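Local structure of putative isohexenylglutaconyl-CoA hydratase (Pseudomonas aeruginosa, 4ZU2) at the interface of chains A and B. The protein hydrates isohexenylglutaconyl-CoA, acting as a crotonase-family enzyme that is upregulated when Pseudomonas aeruginosa grows on citronellate. Sequence-based numbering; all coordinates share one arbitrary frame. Chains: chain A/B, Putative isohexenylglutaconyl-CoA hydratase.

The interface of chains A and B. Residues chain A 150-151, 154-155; chain B 219, 222, 227, 230.
A:Arg155 reaches across the interface to the backbone carbonyl of B:Ser222, joining two copies of a crotonase-fold enzyme where helix 149-157 of one subunit meets the loop between helices 209-221 and 227-243 of the other. Members of this family commonly assemble as trimers, and the deposited assembly holds three copies, so the patch probably belongs to a trimer interface. It illustrates how a helix can be seated on the loop between two helices by apolar packing joined to a directional hydrogen bond. The arginine chain runs extended from CG to NE, carrying the guanidinium across to the loop. There the terminal nitrogen NH2 donates to B:Ser222 O over 3.2 Å in a nearly straight bond, 174° at the hydrogen. The oxygen lies at the edge of the guanidinium, in its plane, and the donor approaches almost along the C=O axis. The other terminal nitrogen, NH1, turns towards CD2 of B:Leu227, whose second methyl, CD1, packs 3.9 Å from CB of A:Pro151. The proline and leucine side chains meet at about a right angle, while CD2 of B:Leu230 adds a looser contact to the same ring carbon. From the loop, CB of B:Ser222 presses against CA of A:Pro151 at 3.7 Å. The serine hydroxyl is rotated between the backbone N and the carbonyl carbon (chi1 66°), which directs OG back to B:Leu219 O within its own chain; OG itself also lies 3.4 Å from CG2 of A:Val154. The hydroxyl thus sits beside an apolar branch while it donates to B:Leu219 O, probably helping to cap the end of helix 209-221. With CG1 anti to the backbone N (chi1 174°), CG2 of A:Val154 falls anti to the carbonyl carbon and meets CD2 of B:Leu219 at 3.7 Å, the two side chains crossing at a slant. That leucine methyl reaches on to CB of A:Ala150, one turn earlier on the helix, at 4.0 Å.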
loop_
_atom_site.group_PDB
_atom_site.type_symbol
_atom_site.label_atom_id
_atom_site.label_comp_id
_atom_site.label_asym_id
_atom_site.label_seq_id
_atom_site.Cartn_x
_atom_site.Cartn_y
_atom_site.Cartn_z
ATOM N N ALA A 150 12.724 3.355 8.424
ATOM C CA ALA A 150 11.763 2.243 8.375
ATOM C C ALA A 150 10.311 2.680 8.104
ATOM O O ALA A 150 9.661 2.217 7.175
ATOM C CB ALA A 150 11.817 1.420 9.631
ATOM N N PRO A 151 9.800 3.587 8.916
ATOM C CA PRO A 151 8.406 4.007 8.745
ATOM C C PRO A 151 8.147 4.750 7.439
ATOM O O PRO A 151 7.080 4.646 6.882
ATOM C CB PRO A 151 8.182 4.920 9.954
ATOM C CG PRO A 151 9.476 5.250 10.467
ATOM C CD PRO A 151 10.390 4.153 10.127
ATOM N N VAL A 154 8.155 1.933 4.518
ATOM C CA VAL A 154 6.923 1.138 4.557
ATOM C C VAL A 154 5.775 2.015 4.030
ATOM O O VAL A 154 4.987 1.584 3.202
ATOM C CB VAL A 154 6.625 0.656 5.990
ATOM C CG1 VAL A 154 5.262 -0.053 6.062
ATOM C CG2 VAL A 154 7.764 -0.200 6.486
ATOM N N ARG A 155 5.730 3.281 4.452
ATOM C CA ARG A 155 4.753 4.226 3.897
ATOM C C ARG A 155 4.965 4.414 2.383
ATOM O O ARG A 155 4.007 4.560 1.633
ATOM C CB ARG A 155 4.808 5.566 4.639
ATOM C CG ARG A 155 4.013 5.538 5.927
ATOM C CD ARG A 155 4.445 6.519 6.993
ATOM N NE ARG A 155 4.116 5.896 8.281
ATOM C CZ ARG A 155 3.430 6.459 9.260
ATOM N NH1 ARG A 155 3.013 7.722 9.168
ATOM N NH2 ARG A 155 3.169 5.753 10.355
ATOM N N LEU B 219 9.995 -2.296 11.028
ATOM C CA LEU B 219 9.124 -2.224 9.855
ATOM C C LEU B 219 7.717 -2.704 10.236
ATOM O O LEU B 219 6.725 -2.026 9.956
ATOM C CB LEU B 219 9.637 -3.106 8.736
ATOM C CG LEU B 219 11.020 -2.922 8.117
ATOM C CD1 LEU B 219 11.376 -4.145 7.252
ATOM C CD2 LEU B 219 11.001 -1.729 7.289
ATOM N N SER B 222 5.784 -0.248 12.201
ATOM C CA SER B 222 5.704 1.101 11.656
ATOM C C SER B 222 4.282 1.570 11.249
ATOM O O SER B 222 4.121 2.710 10.820
ATOM C CB SER B 222 6.708 1.278 10.510
ATOM O OG SER B 222 6.314 0.429 9.447
ATOM N N LEU B 227 3.870 8.217 14.778
ATOM C CA LEU B 227 5.103 8.259 14.040
ATOM C C LEU B 227 6.291 8.768 14.910
ATOM O O LEU B 227 7.330 8.130 14.976
ATOM C CB LEU B 227 4.895 9.118 12.778
ATOM C CG LEU B 227 6.147 9.472 11.961
ATOM C CD1 LEU B 227 6.869 8.196 11.574
ATOM C CD2 LEU B 227 5.855 10.294 10.729
ATOM N N LEU B 230 7.455 6.160 17.526
ATOM C CA LEU B 230 8.201 5.168 16.802
ATOM C C LEU B 230 9.633 5.655 16.456
ATOM O O LEU B 230 10.587 4.887 16.562
ATOM C CB LEU B 230 7.435 4.779 15.530
ATOM C CG LEU B 230 8.163 3.745 14.699
ATOM C CD1 LEU B 230 8.618 2.583 15.547
ATOM C CD2 LEU B 230 7.291 3.250 13.593
#